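Local coordinates for protein alpha-fucosidase (Bifidobacterium bifidum, PDB 2EAB) that probably releases alpha-1,2-linked L-fucose from glycans by hydrolysis, this chain being the catalytic portion of a much longer protein, at residues G65-E70 / T154-D159; D174-T179 / A200-F205; V190-L195 / T317-A322. All coordinates share one frame; numbering follows the deposited sequence.

Interaction 1 (G65-E70 / T154-D159); sequences GEVSRE and TEYRRD
Gly65 and Val67 lie in the bend between strands 59-63 and 69-76, and they meet residues 156-158 of the strand that runs on to 161 at a gap that widens along the chains: CA of Gly65 is 6.4 Å from CA of Arg158, whereas CA of Val67 stands 9.0 Å from CA of Tyr156. A single aromatic side chain, that of Tyr156, spans the gap. Tyr156 has CG anti to its own nitrogen (chi1 -177°), which directs the ring across the gap and delivers the hydroxyl to the backbone of the bend. There Tyr156 OH donates a short hydrogen bond, 2.5 Å, to Gly65 O. The approach is bent, 127° at the oxygen, with the donor slightly tilted from the carbonyl plane. Because this oxygen lies at the ring edge, near the ring plane, it also approaches ring carbon CE1 of Tyr156, 3.5 Å from Gly65 O. Val67 adds a looser apolar touch, its CG2 coming obliquely to within 4.4 Å of CE1 of Tyr156.

The accepting carbonyl is steadied from within the bend. Glu66 N, the other half of the same peptide group, donates to Glu70 OE1 at 2.9 Å, arriving from above the carboxylate plane, 49° out of it. Gly65 N sends a second, weak bond to that oxygen. The carboxylate thus probably helps fix the orientation of the peptide whose oxygen accepts the tyrosine's bond.

Glu70 OE2 is taken up in turn by Arg180 and Tyr182 of strand 176-185, while Arg158 runs to Gln24 O and Thr50 O. Strands 69-76 and 156-161 belong to different antiparallel sheets of the N-terminal domain, so the tyrosine bridges the two layers, beside Phe171 of strand 166-173.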
loop_
_atom_site.group_PDB
_atom_site.type_symbol
_atom_site.label_atom_id
_atom_site.label_comp_id
_atom_site.label_asym_id
_atom_site.label_seq_id
_atom_site.Cartn_x
_atom_site.Cartn_y
_atom_site.Cartn_z
ATOM N N GLY A 65 -13.874 22.527 -3.577
ATOM C CA GLY A 65 -13.554 23.946 -3.732
ATOM C C GLY A 65 -14.563 24.711 -4.569
ATOM O O GLY A 65 -14.203 25.660 -5.273
ATOM N N GLU A 66 -15.827 24.300 -4.504
ATOM C CA GLU A 66 -16.883 24.995 -5.239
ATOM C C GLU A 66 -17.148 26.365 -4.638
ATOM O O GLU A 66 -17.006 26.562 -3.436
ATOM C CB GLU A 66 -18.163 24.160 -5.287
ATOM C CG GLU A 66 -17.976 22.771 -5.903
ATOM C CD GLU A 66 -17.421 22.813 -7.314
ATOM O OE1 GLU A 66 -17.867 23.674 -8.106
ATOM O OE2 GLU A 66 -16.534 21.989 -7.635
ATOM N N VAL A 67 -17.535 27.312 -5.488
ATOM C CA VAL A 67 -17.710 28.699 -5.059
ATOM C C VAL A 67 -18.874 28.852 -4.074
ATOM O O VAL A 67 -18.685 29.333 -2.956
ATOM C CB VAL A 67 -17.864 29.661 -6.268
ATOM C CG1 VAL A 67 -18.300 31.052 -5.815
ATOM C CG2 VAL A 67 -16.560 29.750 -7.048
ATOM N N SER A 68 -20.069 28.432 -4.485
ATOM C CA SER A 68 -21.259 28.638 -3.664
ATOM C C SER A 68 -21.622 27.416 -2.820
ATOM O O SER A 68 -21.661 27.502 -1.595
ATOM C CB SER A 68 -22.447 29.081 -4.520
ATOM O OG SER A 68 -23.539 29.449 -3.696
ATOM N N ARG A 69 -21.899 26.287 -3.464
ATOM C CA ARG A 69 -22.222 25.077 -2.712
ATOM C C ARG A 69 -20.966 24.231 -2.571
ATOM O O ARG A 69 -20.724 23.294 -3.338
ATOM C CB ARG A 69 -23.386 24.298 -3.336
ATOM C CG ARG A 69 -23.885 23.154 -2.456
ATOM C CD ARG A 69 -25.288 22.721 -2.838
ATOM N NE ARG A 69 -25.635 21.404 -2.299
ATOM C CZ ARG A 69 -26.146 21.182 -1.089
ATOM N NH1 ARG A 69 -26.374 22.186 -0.248
ATOM N NH2 ARG A 69 -26.429 19.940 -0.716
ATOM N N GLU A 70 -20.157 24.608 -1.590
ATOM C CA GLU A 70 -18.922 23.906 -1.300
ATOM C C GLU A 70 -19.216 22.494 -0.802
ATOM O O GLU A 70 -20.223 22.252 -0.127
ATOM C CB GLU A 70 -18.087 24.700 -0.293
ATOM C CG GLU A 70 -16.847 23.987 0.252
ATOM C CD GLU A 70 -15.745 23.747 -0.784
ATOM O OE1 GLU A 70 -16.008 23.110 -1.824
ATOM O OE2 GLU A 70 -14.597 24.180 -0.532
ATOM N N THR A 154 -13.134 36.199 -9.124
ATOM C CA THR A 154 -11.765 36.423 -9.574
ATOM C C THR A 154 -10.813 35.960 -8.475
ATOM O O THR A 154 -11.246 35.655 -7.358
ATOM C CB THR A 154 -11.485 37.910 -9.896
ATOM O OG1 THR A 154 -11.765 38.712 -8.743
ATOM C CG2 THR A 154 -12.319 38.389 -11.082
ATOM N N GLU A 155 -9.523 35.908 -8.800
ATOM C CA GLU A 155 -8.469 35.530 -7.850
ATOM C C GLU A 155 -8.724 34.171 -7.193
ATOM O O GLU A 155 -8.385 33.955 -6.023
ATOM C CB GLU A 155 -8.259 36.632 -6.804
ATOM C CG GLU A 155 -7.760 37.938 -7.416
ATOM C CD GLU A 155 -7.823 39.128 -6.475
ATOM O OE1 GLU A 155 -7.806 38.939 -5.241
ATOM O OE2 GLU A 155 -7.885 40.267 -6.981
ATOM N N TYR A 156 -9.328 33.264 -7.958
ATOM C CA TYR A 156 -9.617 31.924 -7.465
ATOM C C TYR A 156 -8.377 31.050 -7.445
ATOM O O TYR A 156 -7.653 30.969 -8.432
ATOM C CB TYR A 156 -10.709 31.230 -8.290
ATOM C CG TYR A 156 -11.047 29.869 -7.725
ATOM C CD1 TYR A 156 -12.167 29.686 -6.922
ATOM C CD2 TYR A 156 -10.219 28.768 -7.958
ATOM C CE1 TYR A 156 -12.462 28.438 -6.380
ATOM C CE2 TYR A 156 -10.501 27.524 -7.418
ATOM C CZ TYR A 156 -11.619 27.364 -6.634
ATOM O OH TYR A 156 -11.877 26.114 -6.114
ATOM N N ARG A 157 -8.155 30.386 -6.315
ATOM C CA ARG A 157 -7.194 29.295 -6.251
ATOM C C ARG A 157 -7.657 28.242 -5.251
ATOM O O ARG A 157 -8.183 28.573 -4.192
ATOM C CB ARG A 157 -5.798 29.806 -5.881
ATOM C CG ARG A 157 -4.692 28.780 -6.115
ATOM C CD ARG A 157 -3.342 29.258 -5.604
ATOM N NE ARG A 157 -3.322 29.410 -4.151
ATOM C CZ ARG A 157 -3.165 30.567 -3.513
ATOM N NH1 ARG A 157 -3.000 31.696 -4.192
ATOM N NH2 ARG A 157 -3.163 30.595 -2.187
ATOM N N ARG A 158 -7.474 26.974 -5.606
ATOM C CA ARG A 158 -7.570 25.890 -4.637
ATOM C C ARG A 158 -6.257 25.124 -4.656
ATOM O O ARG A 158 -5.627 24.972 -5.704
ATOM C CB ARG A 158 -8.770 24.975 -4.908
ATOM C CG ARG A 158 -8.683 24.153 -6.181
ATOM C CD ARG A 158 -9.995 23.450 -6.460
ATOM N NE ARG A 158 -9.931 22.638 -7.669
ATOM C CZ ARG A 158 -9.753 21.318 -7.692
ATOM N NH1 ARG A 158 -9.618 20.623 -6.567
ATOM N NH2 ARG A 158 -9.711 20.690 -8.854
ATOM N N ASP A 159 -5.832 24.674 -3.482
ATOM C CA ASP A 159 -4.579 23.947 -3.392
ATOM C C ASP A 159 -4.607 22.871 -2.322
ATOM O O ASP A 159 -5.478 22.847 -1.443
ATOM C CB ASP A 159 -3.397 24.908 -3.167
ATOM C CG ASP A 159 -3.388 25.513 -1.779
ATOM O OD1 ASP A 159 -3.219 24.758 -0.796
ATOM O OD2 ASP A 159 -3.536 26.745 -1.672
#

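Interaction 2 (D174-T179 / A200-F205)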
loop_
_atom_site.group_PDB
_atom_site.type_symbol
_atom_site.label_atom_id
_atom_site.label_comp_id
_atom_site.label_asym_id
_atom_site.label_seq_id
_atom_site.Cartn_x
_atom_site.Cartn_y
_atom_site.Cartn_z
ATOM N N ASP A 174 -17.841 39.462 -5.609
ATOM C CA ASP A 174 -18.518 40.747 -5.397
ATOM C C ASP A 174 -17.793 41.626 -4.364
ATOM O O ASP A 174 -18.417 42.192 -3.462
ATOM C CB ASP A 174 -19.987 40.511 -5.008
ATOM C CG ASP A 174 -20.835 41.768 -5.097
ATOM O OD1 ASP A 174 -20.647 42.564 -6.043
ATOM O OD2 ASP A 174 -21.697 41.953 -4.211
ATOM N N GLY A 175 -16.470 41.714 -4.498
ATOM C CA GLY A 175 -15.647 42.577 -3.651
ATOM C C GLY A 175 -15.113 41.956 -2.372
ATOM O O GLY A 175 -14.239 42.532 -1.720
ATOM N N VAL A 176 -15.628 40.781 -2.012
ATOM C CA VAL A 176 -15.261 40.115 -0.760
ATOM C C VAL A 176 -14.407 38.875 -1.036
ATOM O O VAL A 176 -14.747 38.061 -1.900
ATOM C CB VAL A 176 -16.519 39.712 0.062
ATOM C CG1 VAL A 176 -16.129 39.113 1.413
ATOM C CG2 VAL A 176 -17.444 40.908 0.263
ATOM N N THR A 177 -13.296 38.753 -0.312
ATOM C CA THR A 177 -12.455 37.560 -0.383
ATOM C C THR A 177 -12.915 36.524 0.637
ATOM O O THR A 177 -13.018 36.810 1.832
ATOM C CB THR A 177 -10.960 37.898 -0.181
ATOM O OG1 THR A 177 -10.525 38.764 -1.233
ATOM C CG2 THR A 177 -10.100 36.630 -0.196
ATOM N N TYR A 178 -13.200 35.321 0.145
ATOM C CA TYR A 178 -13.591 34.202 0.991
ATOM C C TYR A 178 -12.476 33.174 0.996
ATOM O O TYR A 178 -11.927 32.849 -0.056
ATOM C CB TYR A 178 -14.888 33.571 0.480
ATOM C CG TYR A 178 -16.074 34.508 0.538
ATOM C CD1 TYR A 178 -16.872 34.580 1.679
ATOM C CD2 TYR A 178 -16.394 35.328 -0.546
ATOM C CE1 TYR A 178 -17.963 35.443 1.742
ATOM C CE2 TYR A 178 -17.481 36.197 -0.495
ATOM C CZ TYR A 178 -18.260 36.245 0.648
ATOM O OH TYR A 178 -19.332 37.106 0.699
ATOM N N THR A 179 -12.125 32.686 2.183
ATOM C CA THR A 179 -11.121 31.628 2.286
ATOM C C THR A 179 -11.648 30.418 3.041
ATOM O O THR A 179 -12.514 30.536 3.918
ATOM C CB THR A 179 -9.798 32.095 2.952
ATOM O OG1 THR A 179 -9.969 32.212 4.367
ATOM C CG2 THR A 179 -9.317 33.424 2.372
ATOM N N ALA A 200 -16.639 42.069 7.580
ATOM C CA ALA A 200 -17.517 41.663 8.679
ATOM C C ALA A 200 -18.967 41.517 8.220
ATOM O O ALA A 200 -19.456 42.311 7.412
ATOM C CB ALA A 200 -17.416 42.649 9.836
ATOM N N GLY A 201 -19.638 40.483 8.725
ATOM C CA GLY A 201 -21.036 40.217 8.386
ATOM C C GLY A 201 -21.255 39.465 7.083
ATOM O O GLY A 201 -22.388 39.109 6.753
ATOM N N LYS A 202 -20.176 39.211 6.345
ATOM C CA LYS A 202 -20.280 38.606 5.016
ATOM C C LYS A 202 -20.157 37.081 4.990
ATOM O O LYS A 202 -20.386 36.462 3.947
ATOM C CB LYS A 202 -19.284 39.247 4.039
ATOM C CG LYS A 202 -19.585 40.714 3.693
ATOM C CD LYS A 202 -21.016 40.932 3.186
ATOM C CE LYS A 202 -21.253 40.296 1.822
ATOM N NZ LYS A 202 -22.661 40.464 1.370
ATOM N N LEU A 203 -19.795 36.477 6.118
ATOM C CA LEU A 203 -19.752 35.017 6.181
ATOM C C LEU A 203 -21.137 34.466 6.511
ATOM O O LEU A 203 -21.609 34.550 7.647
ATOM C CB LEU A 203 -18.684 34.518 7.161
ATOM C CG LEU A 203 -18.324 33.026 7.092
ATOM C CD1 LEU A 203 -17.839 32.613 5.699
ATOM C CD2 LEU A 203 -17.280 32.698 8.141
ATOM N N ASN A 204 -21.784 33.930 5.480
ATOM C CA ASN A 204 -23.130 33.385 5.566
ATOM C C ASN A 204 -23.179 32.053 4.837
ATOM O O ASN A 204 -22.884 31.986 3.641
ATOM C CB ASN A 204 -24.138 34.353 4.939
ATOM C CG ASN A 204 -24.163 35.700 5.633
ATOM O OD1 ASN A 204 -24.800 35.863 6.667
ATOM N ND2 ASN A 204 -23.464 36.672 5.059
ATOM N N PHE A 205 -23.530 30.991 5.556
ATOM C CA PHE A 205 -23.615 29.666 4.948
ATOM C C PHE A 205 -24.443 28.685 5.763
ATOM O O PHE A 205 -24.651 28.865 6.962
ATOM C CB PHE A 205 -22.215 29.082 4.675
ATOM C CG PHE A 205 -21.431 28.780 5.918
ATOM C CD1 PHE A 205 -21.539 27.540 6.538
ATOM C CD2 PHE A 205 -20.580 29.732 6.466
ATOM C CE1 PHE A 205 -20.824 27.256 7.689
ATOM C CE2 PHE A 205 -19.854 29.456 7.618
ATOM C CZ PHE A 205 -19.977 28.212 8.231
#
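Asn204 ND2 donates to Gly201 O at 3.2 Å, a bond that ties together the turn from which Lys202 reaches over Val176 and Tyr178. The amide meets this carbonyl somewhat out of plane, the oxygen lying 21° from the plane of the Asn204 amide.

Across the contact, Lys202 offers both its backbone and its aliphatic chain. Its carbonyl lies at the edge of the Tyr178 ring, with Lys202 O 3.4 Å from CE1 of Tyr178; Tyr178 OH is about equally far, 3.5 Å from Lys202 O, and gives at most a weak hydrogen bond. The lysine chain is folded at chi2 (-53°) and chi3 (-68°), and this curl keeps its methylenes near the strand. Its CG comes within 4.0 Å of CG2 of Val176, while CE of Lys202 passes 3.9 Å from OH of Tyr178. The other methyl of Val176, CG1, sits above one face of the Tyr178 ring, offset toward the rim, so the valine touches both the ring and the lysine.

Phe148 meets the same ring at a steep angle. Lys202 and Leu203 together face Ala271 of strand 266-271, the signature of a classic beta bulge, here at the start of a strand in a two-sheet antiparallel sandwich.

Interaction 3 (V190-L195 / T317-A322); sequences VMVARL and TAVKKA
With chi1 at 170°, Val319 holds CG1 anti to its backbone nitrogen and extends that methyl from the helix toward the strand, where Val192, at 173°, presents CG2 from beside its own nitrogen. The two methyls meet at 3.9 Å, CG2 of Val192 against CG1 of Val319, and the side chains pass at a slant. The same helix methyl also reaches the next side chain on this face of the strand, two residues back: CG1 of Val190 is 4.3 Å from CG1 of Val319. One branch of a single valine therefore serves two alternate strand residues, and all three are buried in a purely apolar contact. The backbones stay well apart, CA of Val192 being 8.4 Å from CA of Lys320.

Val190 also packs on Val307 and Ala311 of helix 297-314, which makes the strand face a shared seat for two consecutive helices. Polar ties flank it: Lys320 forms salt bridges with Asp11 and Glu181, and the guanidinium of Arg194 makes a cation-pi contact with Tyr316. This is helix-on-sheet packing, helices 297-314 and 316-331 lying against the nine-stranded sheet, consistent with the family 95 architecture in which a helical linker runs from the N-terminal beta-sandwich to the helical catalytic barrel.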
loop_
_atom_site.group_PDB
_atom_site.type_symbol
_atom_site.label_atom_id
_atom_site.label_comp_id
_atom_site.label_asym_id
_atom_site.label_seq_id
_atom_site.Cartn_x
_atom_site.Cartn_y
_atom_site.Cartn_z
ATOM N N VAL A 190 -9.495 14.959 14.819
ATOM C CA VAL A 190 -10.584 15.846 14.449
ATOM C C VAL A 190 -10.308 16.514 13.111
ATOM O O VAL A 190 -9.158 16.808 12.777
ATOM C CB VAL A 190 -10.847 16.904 15.571
ATOM C CG1 VAL A 190 -9.685 17.902 15.692
ATOM C CG2 VAL A 190 -12.174 17.628 15.365
ATOM N N MET A 191 -11.370 16.723 12.343
ATOM C CA MET A 191 -11.298 17.468 11.097
ATOM C C MET A 191 -11.672 18.919 11.380
ATOM O O MET A 191 -12.611 19.194 12.128
ATOM C CB MET A 191 -12.235 16.847 10.058
ATOM C CG MET A 191 -12.281 17.568 8.721
ATOM S SD MET A 191 -13.340 16.736 7.523
ATOM C CE MET A 191 -12.427 15.222 7.220
ATOM N N VAL A 192 -10.923 19.835 10.781
ATOM C CA VAL A 192 -11.119 21.263 10.990
ATOM C C VAL A 192 -11.397 21.928 9.652
ATOM O O VAL A 192 -10.706 21.666 8.668
ATOM C CB VAL A 192 -9.876 21.900 11.674
ATOM C CG1 VAL A 192 -9.992 23.420 11.739
ATOM C CG2 VAL A 192 -9.674 21.324 13.072
ATOM N N ALA A 193 -12.435 22.760 9.620
ATOM C CA ALA A 193 -12.678 23.663 8.504
ATOM C C ALA A 193 -12.679 25.091 9.035
ATOM O O ALA A 193 -13.526 25.457 9.856
ATOM C CB ALA A 193 -13.990 23.341 7.816
ATOM N N ARG A 194 -11.708 25.876 8.580
ATOM C CA ARG A 194 -11.575 27.274 8.965
ATOM C C ARG A 194 -12.076 28.126 7.809
ATOM O O ARG A 194 -11.534 28.062 6.708
ATOM C CB ARG A 194 -10.111 27.591 9.289
ATOM C CG ARG A 194 -9.817 29.050 9.624
ATOM C CD ARG A 194 -10.389 29.444 10.970
ATOM N NE ARG A 194 -10.161 30.858 11.259
ATOM C CZ ARG A 194 -10.737 31.525 12.255
ATOM N NH1 ARG A 194 -11.589 30.916 13.070
ATOM N NH2 ARG A 194 -10.467 32.813 12.432
ATOM N N LEU A 195 -13.128 28.903 8.065
ATOM C CA LEU A 195 -13.804 29.662 7.016
ATOM C C LEU A 195 -13.813 31.141 7.361
ATOM O O LEU A 195 -14.138 31.509 8.487
ATOM C CB LEU A 195 -15.239 29.156 6.836
ATOM C CG LEU A 195 -15.440 27.637 6.753
ATOM C CD1 LEU A 195 -16.903 27.274 6.847
ATOM C CD2 LEU A 195 -14.833 27.066 5.484
ATOM N N THR A 317 -5.936 27.807 16.830
ATOM C CA THR A 317 -4.494 28.035 16.731
ATOM C C THR A 317 -3.695 26.833 17.244
ATOM O O THR A 317 -2.781 26.350 16.564
ATOM C CB THR A 317 -4.074 29.334 17.462
ATOM O OG1 THR A 317 -4.775 30.441 16.887
ATOM C CG2 THR A 317 -2.570 29.576 17.335
ATOM N N ALA A 318 -4.056 26.348 18.427
ATOM C CA ALA A 318 -3.366 25.222 19.048
ATOM C C ALA A 318 -3.579 23.906 18.296
ATOM O O ALA A 318 -2.642 23.119 18.141
ATOM C CB ALA A 318 -3.785 25.078 20.497
ATOM N N VAL A 319 -4.808 23.666 17.842
ATOM C CA VAL A 319 -5.126 22.456 17.076
ATOM C C VAL A 319 -4.366 22.450 15.746
ATOM O O VAL A 319 -3.790 21.428 15.356
ATOM C CB VAL A 319 -6.657 22.291 16.869
ATOM C CG1 VAL A 319 -6.971 21.175 15.869
ATOM C CG2 VAL A 319 -7.340 22.010 18.199
ATOM N N LYS A 320 -4.335 23.596 15.069
ATOM C CA LYS A 320 -3.591 23.722 13.817
ATOM C C LYS A 320 -2.091 23.512 14.018
ATOM O O LYS A 320 -1.462 22.792 13.241
ATOM C CB LYS A 320 -3.859 25.076 13.151
ATOM C CG LYS A 320 -3.115 25.278 11.838
ATOM C CD LYS A 320 -3.524 26.568 11.162
ATOM C CE LYS A 320 -2.695 26.829 9.917
ATOM N NZ LYS A 320 -3.160 28.037 9.187
ATOM N N LYS A 321 -1.524 24.133 15.053
ATOM C CA LYS A 321 -0.094 23.989 15.347
ATOM C C LYS A 321 0.281 22.530 15.584
ATOM O O LYS A 321 1.233 22.023 14.988
ATOM C CB LYS A 321 0.318 24.842 16.552
ATOM C CG LYS A 321 1.803 24.741 16.884
ATOM C CD LYS A 321 2.151 25.454 18.181
ATOM C CE LYS A 321 3.651 25.419 18.443
ATOM N NZ LYS A 321 4.153 24.051 18.772
ATOM N N ALA A 322 -0.473 21.863 16.454
ATOM C CA ALA A 322 -0.224 20.459 16.772
ATOM C C ALA A 322 -0.355 19.582 15.535
ATOM O O ALA A 322 0.427 18.640 15.350
ATOM C CB ALA A 322 -1.159 19.987 17.863
#

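Overall arrangement
The three contacts show how one beta-sandwich is secured within itself and to what follows it. Interactions 1 and 2, with centres 13 Å apart, each join the seven-stranded sheet to the nine-stranded one; their nearest atoms stay about 5 Å apart. Interaction 3 lies about 20 Å from both, centre to centre, and adds a helix to the nine-stranded sheet. It nevertheless touches interaction 2 across the sandwich, where strand 203-208 faces strand 190-197: CD2 of Leu203 comes within 3.4 Å of Leu195 O, and CZ of Phe205 within 3.5 Å of CD1 of Leu195. Strand 176-185 of interaction 2 also adjoins strand 190-197. All three lie away from the calcium site formed by Gly57, Glu77, Ser386 and Leu393.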